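Local structure of dehalogenase (Rhodospirillaceae, 6A41) at residues R6-A17 against H74-A85; S128-S136 against I221-G230. The protein is probably a dehalogenase built on the NAD(P)-type Rossmann fold of the short-chain dehydrogenase/reductase family, removing halogen from an organic substrate. All coordinates share one frame; numbering follows the deposited sequence.

Contact 1: residues R6-A17 against H74-A85; sequences RVILITNVEKFA and HGHIDALVNNDA
The side-chain amide of Asn83 is gripped at both its ends by residues 11-17: ND2 donates to Thr11 O (3.1 Å) and to Lys15 O (2.9 Å), and OD1 accepts from Ala17 N. Both acceptors lie close to the amide plane, where the N-H groups point; two carbonyl oxygens at ND2 and the Ala17 N-H at OD1 suit only this flip. It enters the turn because CG stands anti to the backbone N (chi1 174°). The setting is the first and fourth strands of a Rossmann sheet, 7-10 and 79-83, adjacent and parallel, with their axes 17° apart. Past strand 7-10 the chain makes a type I turn from Asn12 to Lys15 before helix 18-27, the place where nucleotide-binding relatives carry a glycine-rich loop; Asn83, near the end of strand 79-83, ties this turn to the neighbouring strand.

The strand ladder runs Leu9 N to Ala79 O, Val81 N to Leu9 O (2.8 Å, almost straight) and Thr11 N to Val81 O. Thr11 extends it by side chain, OG1 accepting from Asn83 N at 2.9 Å. In return Asn12 ND2 donates to Asn83 O, and a water joins Thr11 OG1, Asn82 ND2 and Asp84 OD1.

On one sheet face, Ile8 CG2 meets Val81 CG2 at 3.9 Å; on the other, Leu9 CD2 touches both Ile77 CD1 and Leu80 CD1, the two leucines lying side by side and pointing the same way. At the start of the strands Val7 O accepts from both Asp78 N and Ala79 N. The carboxylate of Asp78 answers: OD1 forms a salt bridge with Arg126 of helix 98-126, and the anti lone pair of Asp78 OD2 takes Val7 N at 2.9 Å in a nearly straight bond of 171°.

Contact 2: residues S128-S136 against I221-G230; sequences SGRIVFVSS and ICFLCSDGAG
Ile221, on the last turns of helix 214-225, sends CD1 to Val134 CG2 of strand 129-136 at 3.8 Å, the two side chains meeting at about a right angle. This is helix-on-sheet packing in a Rossmann fold: the axes lie 8.6 Å apart and run roughly antiparallel, at 156°. Leu224 follows, its CB 3.9 Å from Val132 CG2, again nearly perpendicular. The same methyl touches Cys225 SG at 4.0 Å.

Beyond the helix, Ser226 O receives Arg130 NE at 3.1 Å and Arg130 NH2 at 2.9 Å, a side-on grip. The Arg130 chain bends at chi2 (-84°), which turns the guanidinium toward this oxygen. Ser226 O lies 6° out of the guanidinium plane, with both donors above the carbonyl plane, and also accepts Ala229 N. Asp227 OD1 lies well out of the guanidinium plane, so no N-H points at it; OD2 forms a salt bridge with Arg6. Gly230 CA then approaches Arg130 NH2 at 3.5 Å. With NH1 donating to Gly129 O, the guanidinium is held at three nitrogens; its positive charge would probably offset the partial negative charge of Leu224 O and Ser226 O, carbonyl oxygens at its edge by the C-terminal end of helix 214-225.

From the N terminus, strand 7-10 is followed by two further strands and three helices before contact 1 brings residues 74-85 back beside it, closing a loop of 56 residues. Contact 2 opens afterwards: helix 98-126 leads into strand 129-136, and a second loop, of 84 residues, ends where 221-230 returns, laying helix 214-225 on the sheet. The loops are in series, neither nested nor crossing. They meet where strand 79-83 neighbours strand 129-136, with probable hydrogen bonds from Asn82 N to Val132 O and from Val134 N to Asn82 O. Phe16 also packs on Val134, linking the loop after strand 7-10 to strand 129-136, two strands away in the sheet.

Contact 1: residues R6-A17 against H74-A85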
ATOM      1  N   ARG A   6      -4.413 -13.438  30.155  1.00 18.51           N
ATOM      2  CA  ARG A   6      -3.337 -13.397  29.148  1.00 17.52           C
ATOM      3  C   ARG A   6      -2.129 -12.759  29.797  1.00 15.29           C
ATOM      4  O   ARG A   6      -2.288 -11.706  30.416  1.00 13.46           O
ATOM      5  CB  ARG A   6      -3.750 -12.605  27.883  1.00 18.67           C
ATOM      6  CG  ARG A   6      -4.893 -13.220  27.076  1.00 22.23           C
ATOM      7  CD  ARG A   6      -4.451 -14.556  26.455  1.00 25.96           C
ATOM      8  NE  ARG A   6      -5.608 -15.270  25.894  1.00 29.72           N
ATOM      9  CZ  ARG A   6      -6.252 -16.278  26.477  1.00 31.68           C
ATOM     10  NH1 ARG A   6      -5.913 -16.731  27.677  1.00 33.23           N
ATOM     11  NH2 ARG A   6      -7.294 -16.821  25.864  1.00 33.80           N
ATOM     12  N   VAL A   7      -0.965 -13.348  29.609  1.00 12.99           N
ATOM     13  CA  VAL A   7       0.307 -12.821  30.106  1.00 12.89           C
ATOM     14  C   VAL A   7       0.929 -12.007  28.958  1.00 12.79           C
ATOM     15  O   VAL A   7       1.231 -12.605  27.860  1.00 13.26           O
ATOM     16  CB  VAL A   7       1.298 -13.980  30.530  1.00 13.10           C
ATOM     17  CG1 VAL A   7       2.629 -13.407  30.972  1.00 13.23           C
ATOM     18  CG2 VAL A   7       0.640 -14.819  31.624  1.00 13.57           C
ATOM     19  N   ILE A   8       1.078 -10.693  29.200  1.00 11.46           N
ATOM     20  CA  ILE A   8       1.582  -9.769  28.198  1.00 12.87           C
ATOM     21  C   ILE A   8       2.927  -9.223  28.677  1.00 11.53           C
ATOM     22  O   ILE A   8       2.975  -8.626  29.743  1.00 11.70           O
ATOM     23  CB  ILE A   8       0.595  -8.649  27.997  1.00 14.10           C
ATOM     24  CG1 ILE A   8      -0.672  -9.329  27.490  1.00 17.29           C
ATOM     25  CG2 ILE A   8       1.088  -7.659  26.962  1.00 14.55           C
ATOM     26  CD1 ILE A   8      -1.741  -8.443  27.142  1.00 20.52           C
ATOM     27  N   LEU A   9       3.979  -9.363  27.888  1.00 10.71           N
ATOM     28  CA  LEU A   9       5.254  -8.769  28.251  1.00  9.83           C
ATOM     29  C   LEU A   9       5.430  -7.508  27.430  1.00  9.40           C
ATOM     30  O   LEU A   9       5.384  -7.570  26.196  1.00  9.42           O
ATOM     31  CB  LEU A   9       6.326  -9.794  27.808  1.00  9.96           C
ATOM     32  CG  LEU A   9       7.723  -9.273  27.870  1.00 10.12           C
ATOM     33  CD1 LEU A   9       8.006  -8.797  29.285  1.00 10.35           C
ATOM     34  CD2 LEU A   9       8.689 -10.405  27.374  1.00 10.54           C
ATOM     35  N   ILE A  10       5.640  -6.361  28.045  1.00  9.04           N
ATOM     36  CA  ILE A  10       5.803  -5.128  27.350  1.00  9.17           C
ATOM     37  C   ILE A  10       7.283  -4.680  27.591  1.00  9.27           C
ATOM     38  O   ILE A  10       7.759  -4.657  28.724  1.00  8.99           O
ATOM     39  CB  ILE A  10       4.909  -4.037  27.900  1.00  9.67           C
ATOM     40  CG1 ILE A  10       3.398  -4.456  27.911  1.00  9.46           C
ATOM     41  CG2 ILE A  10       5.075  -2.722  27.093  1.00  9.76           C
ATOM     42  CD1 ILE A  10       2.469  -3.522  28.667  1.00  9.87           C
ATOM     43  N   THR A  11       8.013  -4.403  26.546  1.00  8.98           N
ATOM     44  CA  THR A  11       9.363  -3.932  26.662  1.00  9.91           C
ATOM     45  C   THR A  11       9.444  -2.410  26.775  1.00  9.92           C
ATOM     46  O   THR A  11       8.538  -1.663  26.447  1.00  9.88           O
ATOM     47  CB  THR A  11      10.239  -4.365  25.473  1.00 11.20           C
ATOM     48  OG1 THR A  11       9.735  -3.800  24.246  1.00 10.05           O
ATOM     49  CG2 THR A  11      10.193  -5.862  25.341  1.00 12.37           C
ATOM     50  N   ASN A  12      10.592  -1.950  27.238  1.00 10.50           N
ATOM     51  CA  ASN A  12      10.908  -0.520  27.369  1.00 10.57           C
ATOM     52  C   ASN A  12       9.729   0.274  27.865  1.00 10.79           C
ATOM     53  O   ASN A  12       9.353   1.347  27.307  1.00 11.10           O
ATOM     54  CB  ASN A  12      11.463  -0.045  26.043  1.00 11.54           C
ATOM     55  CG  ASN A  12      12.636  -0.856  25.532  1.00 12.25           C
ATOM     56  OD1 ASN A  12      13.700  -0.913  26.178  1.00 12.78           O
ATOM     57  ND2 ASN A  12      12.449  -1.552  24.450  1.00 12.71           N
ATOM     58  N   VAL A  13       9.128  -0.197  28.955  1.00 10.56           N
ATOM     59  CA  VAL A  13       7.819   0.287  29.335  1.00 10.88           C
ATOM     60  C   VAL A  13       7.746   1.758  29.736  1.00 12.02           C
ATOM     61  O   VAL A  13       6.641   2.374  29.697  1.00 12.19           O
ATOM     62  CB  VAL A  13       7.208  -0.566  30.466  1.00 11.05           C
ATOM     63  CG1 VAL A  13       7.730  -0.199  31.833  1.00 11.16           C
ATOM     64  CG2 VAL A  13       5.706  -0.550  30.451  1.00 11.21           C
ATOM     65  N   GLU A  14       8.881   2.330  30.089  1.00 12.72           N
ATOM     66  CA  GLU A  14       8.958   3.729  30.344  1.00 14.71           C
ATOM     67  C   GLU A  14       8.984   4.571  29.125  1.00 15.25           C
ATOM     68  O   GLU A  14       8.852   5.754  29.268  1.00 15.29           O
ATOM     69  CB  GLU A  14      10.166   4.112  31.304  1.00 16.12           C
ATOM     70  CG  GLU A  14      10.025   3.528  32.666  1.00 16.66           C
ATOM     71  CD  GLU A  14       8.775   4.025  33.353  1.00 20.86           C
ATOM     72  OE1 GLU A  14       8.585   5.263  33.506  1.00 20.94           O
ATOM     73  OE2 GLU A  14       7.946   3.193  33.782  1.00 23.42           O
ATOM     74  N   LYS A  15       9.080   4.019  27.935  1.00 14.33           N
ATOM     75  CA  LYS A  15       9.057   4.803  26.700  1.00 15.49           C
ATOM     76  C   LYS A  15       7.751   4.595  25.977  1.00 13.53           C
ATOM     77  O   LYS A  15       7.043   3.606  26.202  1.00 12.11           O
ATOM     78  CB  LYS A  15      10.132   4.289  25.749  1.00 18.16           C
ATOM     79  CG  LYS A  15      11.516   4.688  26.233  1.00 22.65           C
ATOM     80  CD  LYS A  15      12.557   3.994  25.413  1.00 25.93           C
ATOM     81  CE  LYS A  15      13.153   4.844  24.341  1.00 30.99           C
ATOM     82  NZ  LYS A  15      13.802   6.100  24.774  1.00 34.41           N
ATOM     83  N   PHE A  16       7.520   5.504  25.064  1.00 13.27           N
ATOM     84  CA  PHE A  16       6.558   5.354  23.930  1.00 11.52           C
ATOM     85  C   PHE A  16       5.192   4.809  24.409  1.00 11.25           C
ATOM     86  O   PHE A  16       4.522   5.500  25.171  1.00 10.85           O
ATOM     87  CB  PHE A  16       7.241   4.409  22.876  1.00 11.90           C
ATOM     88  CG  PHE A  16       6.659   4.466  21.455  1.00 11.67           C
ATOM     89  CD1 PHE A  16       5.786   5.499  21.027  1.00 12.29           C
ATOM     90  CD2 PHE A  16       7.057   3.535  20.549  1.00 12.22           C
ATOM     91  CE1 PHE A  16       5.279   5.521  19.755  1.00 12.14           C
ATOM     92  CE2 PHE A  16       6.621   3.585  19.252  1.00 12.13           C
ATOM     93  CZ  PHE A  16       5.763   4.564  18.841  1.00 12.50           C
ATOM     94  N   ALA A  17       4.777   3.600  24.029  1.00  9.49           N
ATOM     95  CA  ALA A  17       3.424   3.155  24.303  1.00  9.44           C
ATOM     96  C   ALA A  17       3.314   2.342  25.598  1.00  9.70           C
ATOM     97  O   ALA A  17       2.253   1.757  25.916  1.00  9.69           O
ATOM     98  CB  ALA A  17       2.931   2.296  23.176  1.00  9.21           C
ATOM     99  N   HIS A  74       5.279 -16.990  35.184  1.00 21.02           N
ATOM    100  CA  HIS A  74       4.056 -17.783  35.010  1.00 23.01           C
ATOM    101  C   HIS A  74       4.177 -18.994  34.182  1.00 21.94           C
ATOM    102  O   HIS A  74       3.238 -19.823  34.116  1.00 25.02           O
ATOM    103  CB  HIS A  74       2.898 -16.924  34.417  1.00 24.24           C
ATOM    104  CG  HIS A  74       2.553 -15.826  35.309  1.00 25.61           C
ATOM    105  ND1 HIS A  74       2.002 -16.062  36.566  1.00 28.19           N
ATOM    106  CD2 HIS A  74       2.869 -14.512  35.272  1.00 26.72           C
ATOM    107  CE1 HIS A  74       1.915 -14.917  37.225  1.00 24.13           C
ATOM    108  NE2 HIS A  74       2.420 -13.963  36.457  1.00 26.94           N
ATOM    109  N   GLY A  75       5.335 -19.162  33.591  1.00 18.92           N
ATOM    110  CA  GLY A  75       5.565 -20.367  32.761  1.00 18.44           C
ATOM    111  C   GLY A  75       5.422 -20.035  31.316  1.00 16.86           C
ATOM    112  O   GLY A  75       5.761 -20.861  30.494  1.00 16.03           O
ATOM    113  N   HIS A  76       4.766 -18.911  30.940  1.00 14.88           N
ATOM    114  CA  HIS A  76       4.566 -18.630  29.523  1.00 14.21           C
ATOM    115  C   HIS A  76       4.337 -17.188  29.319  1.00 13.27           C
ATOM    116  O   HIS A  76       4.070 -16.518  30.239  1.00 12.68           O
ATOM    117  CB  HIS A  76       3.342 -19.424  28.977  1.00 14.98           C
ATOM    118  CG  HIS A  76       2.027 -18.985  29.497  1.00 15.32           C
ATOM    119  ND1 HIS A  76       1.581 -19.317  30.748  1.00 15.85           N
ATOM    120  CD2 HIS A  76       1.104 -18.110  28.993  1.00 16.58           C
ATOM    121  CE1 HIS A  76       0.404 -18.760  30.974  1.00 16.51           C
ATOM    122  NE2 HIS A  76       0.102 -18.002  29.937  1.00 17.38           N
ATOM    123  N   ILE A  77       4.404 -16.791  28.062  1.00 13.23           N
ATOM    124  CA  ILE A  77       4.045 -15.435  27.580  1.00 13.37           C
ATOM    125  C   ILE A  77       3.017 -15.549  26.428  1.00 12.84           C
ATOM    126  O   ILE A  77       3.298 -16.205  25.418  1.00 14.63           O
ATOM    127  CB  ILE A  77       5.290 -14.635  27.105  1.00 13.39           C
ATOM    128  CG1 ILE A  77       6.245 -14.397  28.295  1.00 14.69           C
ATOM    129  CG2 ILE A  77       4.905 -13.313  26.464  1.00 13.89           C
ATOM    130  CD1 ILE A  77       7.674 -14.073  27.825  1.00 15.32           C
ATOM    131  N   ASP A  78       1.853 -14.935  26.574  1.00 12.16           N
ATOM    132  CA  ASP A  78       0.853 -14.998  25.520  1.00 12.35           C
ATOM    133  C   ASP A  78       1.108 -13.951  24.442  1.00 12.37           C
ATOM    134  O   ASP A  78       0.726 -14.161  23.258  1.00 13.49           O
ATOM    135  CB  ASP A  78      -0.536 -14.776  26.076  1.00 13.21           C
ATOM    136  CG  ASP A  78      -1.010 -15.956  26.911  1.00 15.12           C
ATOM    137  OD1 ASP A  78      -1.061 -17.092  26.361  1.00 15.10           O
ATOM    138  OD2 ASP A  78      -1.213 -15.801  28.120  1.00 16.45           O
ATOM    139  N   ALA A  79       1.597 -12.754  24.827  1.00 11.43           N
ATOM    140  CA  ALA A  79       1.883 -11.709  23.886  1.00 11.37           C
ATOM    141  C   ALA A  79       3.142 -10.936  24.219  1.00 11.32           C
ATOM    142  O   ALA A  79       3.400 -10.622  25.442  1.00 12.06           O
ATOM    143  CB  ALA A  79       0.730 -10.690  23.896  1.00 11.55           C
ATOM    144  N   LEU A  80       3.948 -10.697  23.205  1.00 10.07           N
ATOM    145  CA  LEU A  80       5.091  -9.809  23.296  1.00  9.89           C
ATOM    146  C   LEU A  80       4.738  -8.476  22.670  1.00  9.41           C
ATOM    147  O   LEU A  80       4.445  -8.424  21.437  1.00  9.46           O
ATOM    148  CB  LEU A  80       6.321 -10.382  22.661  1.00  9.64           C
ATOM    149  CG  LEU A  80       7.565  -9.508  22.389  1.00  9.37           C
ATOM    150  CD1 LEU A  80       8.097  -9.062  23.766  1.00  9.70           C
ATOM    151  CD2 LEU A  80       8.624 -10.250  21.618  1.00  9.18           C
ATOM    152  N   VAL A  81       4.857  -7.401  23.416  1.00  8.91           N
ATOM    153  CA  VAL A  81       4.699  -6.093  22.835  1.00  8.71           C
ATOM    154  C   VAL A  81       6.070  -5.468  22.721  1.00  9.39           C
ATOM    155  O   VAL A  81       6.705  -5.113  23.786  1.00  8.30           O
ATOM    156  CB  VAL A  81       3.767  -5.223  23.712  1.00  9.30           C
ATOM    157  CG1 VAL A  81       3.699  -3.825  23.182  1.00  9.29           C
ATOM    158  CG2 VAL A  81       2.390  -5.829  23.828  1.00  9.51           C
ATOM    159  N   ASN A  82       6.608  -5.418  21.517  1.00  9.21           N
ATOM    160  CA  ASN A  82       7.948  -4.889  21.305  1.00  9.86           C
ATOM    161  C   ASN A  82       7.761  -3.351  21.169  1.00  9.79           C
ATOM    162  O   ASN A  82       7.428  -2.899  20.115  1.00  9.17           O
ATOM    163  CB  ASN A  82       8.556  -5.413  20.047  1.00 10.42           C
ATOM    164  CG  ASN A  82       9.226  -6.787  20.169  1.00 12.28           C
ATOM    165  OD1 ASN A  82       9.007  -7.641  19.312  1.00 15.88           O
ATOM    166  ND2 ASN A  82      10.135  -6.900  21.036  1.00 11.63           N
ATOM    167  N   ASN A  83       7.967  -2.615  22.245  1.00 10.11           N
ATOM    168  CA  ASN A  83       7.783  -1.206  22.381  1.00 10.77           C
ATOM    169  C   ASN A  83       9.166  -0.538  22.279  1.00 12.57           C
ATOM    170  O   ASN A  83       9.923  -0.492  23.195  1.00 12.75           O
ATOM    171  CB  ASN A  83       7.069  -0.950  23.684  1.00 10.63           C
ATOM    172  CG  ASN A  83       6.939   0.513  24.005  1.00 10.38           C
ATOM    173  OD1 ASN A  83       6.333   1.294  23.231  1.00 10.02           O
ATOM    174  ND2 ASN A  83       7.455   0.910  25.136  1.00  9.93           N
ATOM    175  N   ASP A  84       9.514  -0.151  21.063  1.00 13.64           N
ATOM    176  CA  ASP A  84      10.850   0.274  20.686  1.00 15.29           C
ATOM    177  C   ASP A  84      10.798   1.720  20.192  1.00 14.18           C
ATOM    178  O   ASP A  84       9.907   2.092  19.414  1.00 13.34           O
ATOM    179  CB  ASP A  84      11.420  -0.678  19.601  1.00 17.41           C
ATOM    180  CG  ASP A  84      11.269  -2.130  20.028  1.00 19.96           C
ATOM    181  OD1 ASP A  84      11.953  -2.528  20.977  1.00 22.75           O
ATOM    182  OD2 ASP A  84      10.388  -2.826  19.455  1.00 21.65           O
ATOM    183  N   ALA A  85      11.738   2.529  20.698  1.00 13.64           N
ATOM    184  CA  ALA A  85      11.806   3.945  20.387  1.00 13.50           C
ATOM    185  C   ALA A  85      13.212   4.512  20.516  1.00 14.19           C
ATOM    186  O   ALA A  85      13.809   4.337  21.535  1.00 14.56           O
ATOM    187  CB  ALA A  85      10.888   4.736  21.226  1.00 13.18           C
TER
HETATM  188  O   HOH W   1      11.376  -4.611  22.190  1.00 14.52           O
HETATM  189  O   HOH W   2      13.783  -4.007  23.472  1.00 29.15           O

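Contact 2: residues S128-S136 against I221-G230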
ATOM      1  N   SER A 128       0.371 -21.001  20.251  1.00 14.70           N
ATOM      2  CA  SER A 128      -0.450 -19.777  20.389  1.00 14.79           C
ATOM      3  C   SER A 128       0.485 -18.655  20.774  1.00 12.67           C
ATOM      4  O   SER A 128       1.494 -18.875  21.394  1.00 11.79           O
ATOM      5  CB  SER A 128      -1.666 -19.922  21.398  1.00 16.40           C
ATOM      6  OG  SER A 128      -1.207 -19.899  22.672  1.00 17.42           O
ATOM      7  N   GLY A 129       0.170 -17.431  20.315  1.00 11.69           N
ATOM      8  CA  GLY A 129       0.895 -16.305  20.697  1.00 10.74           C
ATOM      9  C   GLY A 129       0.540 -15.092  19.858  1.00 10.57           C
ATOM     10  O   GLY A 129      -0.121 -15.187  18.821  1.00  9.36           O
ATOM     11  N   ARG A 130       1.096 -13.982  20.295  1.00 10.07           N
ATOM     12  CA  ARG A 130       0.892 -12.724  19.655  1.00 10.61           C
ATOM     13  C   ARG A 130       2.200 -11.951  19.737  1.00 10.55           C
ATOM     14  O   ARG A 130       2.825 -11.879  20.813  1.00 10.29           O
ATOM     15  CB  ARG A 130      -0.170 -11.894  20.371  1.00 10.60           C
ATOM     16  CG  ARG A 130      -1.507 -12.504  20.443  1.00 11.32           C
ATOM     17  CD  ARG A 130      -2.205 -12.199  19.151  1.00 11.48           C
ATOM     18  NE  ARG A 130      -3.576 -12.685  19.201  1.00 11.88           N
ATOM     19  CZ  ARG A 130      -3.975 -13.919  19.047  1.00 12.86           C
ATOM     20  NH1 ARG A 130      -3.149 -14.911  18.728  1.00 13.30           N
ATOM     21  NH2 ARG A 130      -5.238 -14.176  19.106  1.00 13.65           N
ATOM     22  N   ILE A 131       2.670 -11.410  18.648  1.00 10.38           N
ATOM     23  CA  ILE A 131       3.801 -10.504  18.712  1.00 10.90           C
ATOM     24  C   ILE A 131       3.363  -9.137  18.098  1.00  9.94           C
ATOM     25  O   ILE A 131       2.841  -9.146  16.942  1.00  9.33           O
ATOM     26  CB  ILE A 131       4.977 -11.024  17.851  1.00 12.02           C
ATOM     27  CG1 ILE A 131       5.484 -12.434  18.109  1.00 15.02           C
ATOM     28  CG2 ILE A 131       6.152 -10.052  17.893  1.00 13.16           C
ATOM     29  CD1 ILE A 131       6.270 -12.574  19.286  1.00 17.89           C
ATOM     30  N   VAL A 132       3.452  -8.045  18.840  1.00  9.34           N
ATOM     31  CA  VAL A 132       3.053  -6.712  18.335  1.00  9.73           C
ATOM     32  C   VAL A 132       4.259  -5.797  18.387  1.00 10.10           C
ATOM     33  O   VAL A 132       4.886  -5.649  19.457  1.00 10.18           O
ATOM     34  CB  VAL A 132       1.872  -6.092  19.084  1.00 10.93           C
ATOM     35  CG1 VAL A 132       1.569  -4.649  18.600  1.00 10.78           C
ATOM     36  CG2 VAL A 132       0.656  -7.036  19.201  1.00 11.03           C
ATOM     37  N   PHE A 133       4.679  -5.286  17.234  1.00  9.58           N
ATOM     38  CA  PHE A 133       5.682  -4.270  17.179  1.00  9.94           C
ATOM     39  C   PHE A 133       5.033  -2.934  17.379  1.00  9.72           C
ATOM     40  O   PHE A 133       4.124  -2.511  16.573  1.00 10.01           O
ATOM     41  CB  PHE A 133       6.480  -4.357  15.868  1.00 10.86           C
ATOM     42  CG  PHE A 133       7.325  -5.603  15.727  1.00 12.43           C
ATOM     43  CD1 PHE A 133       6.767  -6.791  15.313  1.00 13.86           C
ATOM     44  CD2 PHE A 133       8.669  -5.566  15.908  1.00 14.65           C
ATOM     45  CE1 PHE A 133       7.526  -7.945  15.148  1.00 14.08           C
ATOM     46  CE2 PHE A 133       9.438  -6.747  15.777  1.00 14.88           C
ATOM     47  CZ  PHE A 133       8.829  -7.923  15.453  1.00 14.84           C
ATOM     48  N   VAL A 134       5.466  -2.165  18.326  1.00  9.08           N
ATOM     49  CA  VAL A 134       4.939  -0.776  18.391  1.00  9.57           C
ATOM     50  C   VAL A 134       5.866   0.078  17.552  1.00 10.08           C
ATOM     51  O   VAL A 134       7.052   0.196  17.876  1.00  9.29           O
ATOM     52  CB  VAL A 134       4.919  -0.187  19.749  1.00  9.88           C
ATOM     53  CG1 VAL A 134       4.115   1.098  19.759  1.00 10.06           C
ATOM     54  CG2 VAL A 134       4.262  -1.197  20.683  1.00 10.02           C
ATOM     55  N   SER A 135       5.323   0.608  16.453  1.00 10.19           N
ATOM     56  CA  SER A 135       6.170   1.219  15.406  1.00 11.04           C
ATOM     57  C   SER A 135       5.590   2.598  14.984  1.00 10.86           C
ATOM     58  O   SER A 135       4.871   3.212  15.782  1.00 11.65           O
ATOM     59  CB  SER A 135       6.293   0.289  14.164  1.00 12.06           C
ATOM     60  OG  SER A 135       7.328   0.718  13.289  1.00 13.50           O
ATOM     61  N   SER A 136       5.912   3.052  13.787  1.00 10.08           N
ATOM     62  CA  SER A 136       5.568   4.355  13.329  1.00 10.10           C
ATOM     63  C   SER A 136       4.818   4.346  12.041  1.00 10.27           C
ATOM     64  O   SER A 136       5.097   3.446  11.217  1.00 11.85           O
ATOM     65  CB  SER A 136       6.811   5.214  13.219  1.00  9.94           C
ATOM     66  OG  SER A 136       6.530   6.458  12.637  1.00  9.09           O
ATOM     67  N   ILE A 221      -3.096  -1.761  20.641  1.00  8.78           N
ATOM     68  CA  ILE A 221      -2.158  -2.842  20.946  1.00  8.69           C
ATOM     69  C   ILE A 221      -2.828  -3.978  21.708  1.00  9.18           C
ATOM     70  O   ILE A 221      -2.648  -5.196  21.311  1.00  8.86           O
ATOM     71  CB  ILE A 221      -0.915  -2.258  21.665  1.00  8.51           C
ATOM     72  CG1 ILE A 221      -0.135  -1.258  20.842  1.00  8.40           C
ATOM     73  CG2 ILE A 221      -0.060  -3.350  22.286  1.00  9.00           C
ATOM     74  CD1 ILE A 221       0.729  -0.296  21.708  1.00  8.69           C
ATOM     75  N   CYS A 222      -3.617  -3.666  22.738  1.00  9.05           N
ATOM     76  CA  CYS A 222      -4.382  -4.647  23.437  1.00 10.04           C
ATOM     77  C   CYS A 222      -5.350  -5.463  22.552  1.00  9.90           C
ATOM     78  O   CYS A 222      -5.426  -6.694  22.628  1.00  9.14           O
ATOM     79  CB  CYS A 222      -5.155  -4.061  24.600  1.00 11.09           C
ATOM     80  SG  CYS A 222      -4.032  -3.637  25.958  1.00 14.91           S
ATOM     81  N   PHE A 223      -6.040  -4.745  21.659  1.00  9.54           N
ATOM     82  CA  PHE A 223      -6.869  -5.450  20.734  1.00  9.43           C
ATOM     83  C   PHE A 223      -6.030  -6.509  19.905  1.00  9.40           C
ATOM     84  O   PHE A 223      -6.459  -7.710  19.844  1.00  8.40           O
ATOM     85  CB  PHE A 223      -7.621  -4.487  19.762  1.00  9.97           C
ATOM     86  CG  PHE A 223      -8.284  -5.268  18.588  1.00 10.13           C
ATOM     87  CD1 PHE A 223      -9.341  -6.108  18.835  1.00 10.88           C
ATOM     88  CD2 PHE A 223      -7.744  -5.180  17.311  1.00 10.99           C
ATOM     89  CE1 PHE A 223      -9.924  -6.930  17.806  1.00 11.00           C
ATOM     90  CE2 PHE A 223      -8.287  -5.918  16.264  1.00 10.79           C
ATOM     91  CZ  PHE A 223      -9.342  -6.767  16.517  1.00 10.57           C
ATOM     92  N   LEU A 224      -4.863  -6.141  19.376  1.00  9.05           N
ATOM     93  CA  LEU A 224      -4.091  -7.101  18.578  1.00  9.97           C
ATOM     94  C   LEU A 224      -3.570  -8.264  19.425  1.00 10.96           C
ATOM     95  O   LEU A 224      -3.416  -9.365  18.868  1.00 11.46           O
ATOM     96  CB  LEU A 224      -2.923  -6.439  17.857  1.00  9.89           C
ATOM     97  CG  LEU A 224      -3.443  -5.432  16.811  1.00 10.20           C
ATOM     98  CD1 LEU A 224      -2.264  -4.566  16.388  1.00 10.55           C
ATOM     99  CD2 LEU A 224      -4.126  -6.112  15.611  1.00 10.57           C
ATOM    100  N   CYS A 225      -3.348  -8.045  20.734  1.00 11.06           N
ATOM    101  CA  CYS A 225      -3.033  -9.138  21.699  1.00 11.60           C
ATOM    102  C   CYS A 225      -4.194 -10.111  22.026  1.00 12.58           C
ATOM    103  O   CYS A 225      -3.923 -11.151  22.604  1.00 11.69           O
ATOM    104  CB  CYS A 225      -2.427  -8.598  22.993  1.00 12.09           C
ATOM    105  SG  CYS A 225      -0.932  -7.639  22.783  1.00 12.72           S
ATOM    106  N   SER A 226      -5.439  -9.743  21.723  1.00 11.23           N
ATOM    107  CA  SER A 226      -6.622 -10.470  22.160  1.00 11.69           C
ATOM    108  C   SER A 226      -6.909 -11.635  21.250  1.00 11.93           C
ATOM    109  O   SER A 226      -6.444 -11.728  20.023  1.00 10.07           O
ATOM    110  CB  SER A 226      -7.915  -9.537  22.254  1.00 11.08           C
ATOM    111  OG  SER A 226      -8.409  -9.234  20.905  1.00 10.72           O
ATOM    112  N   ASP A 227      -7.743 -12.493  21.786  1.00 13.32           N
ATOM    113  CA  ASP A 227      -8.237 -13.653  20.991  1.00 17.18           C
ATOM    114  C   ASP A 227      -9.062 -13.249  19.786  1.00 16.38           C
ATOM    115  O   ASP A 227      -8.967 -13.857  18.747  1.00 17.88           O
ATOM    116  CB  ASP A 227      -9.041 -14.586  21.852  1.00 20.72           C
ATOM    117  CG  ASP A 227      -8.197 -15.358  22.742  1.00 27.17           C
ATOM    118  OD1 ASP A 227      -6.929 -15.237  22.812  1.00 31.56           O
ATOM    119  OD2 ASP A 227      -8.828 -16.081  23.521  1.00 36.81           O
ATOM    120  N   GLY A 228      -9.797 -12.133  19.915  1.00 15.90           N
ATOM    121  CA  GLY A 228     -10.603 -11.658  18.855  1.00 14.27           C
ATOM    122  C   GLY A 228      -9.805 -11.188  17.630  1.00 13.26           C
ATOM    123  O   GLY A 228     -10.357 -11.179  16.529  1.00 13.20           O
ATOM    124  N   ALA A 229      -8.506 -10.868  17.775  1.00 11.53           N
ATOM    125  CA  ALA A 229      -7.643 -10.486  16.655  1.00 10.53           C
ATOM    126  C   ALA A 229      -6.824 -11.632  16.063  1.00 10.30           C
ATOM    127  O   ALA A 229      -5.863 -11.412  15.310  1.00  9.52           O
ATOM    128  CB  ALA A 229      -6.704  -9.391  17.085  1.00 10.31           C
ATOM    129  N   GLY A 230      -7.288 -12.835  16.329  1.00 10.08           N
ATOM    130  CA  GLY A 230      -6.535 -14.043  15.911  1.00 10.13           C
ATOM    131  C   GLY A 230      -6.476 -14.304  14.423  1.00 10.37           C
ATOM    132  O   GLY A 230      -5.714 -15.183  14.050  1.00 11.18           O
TER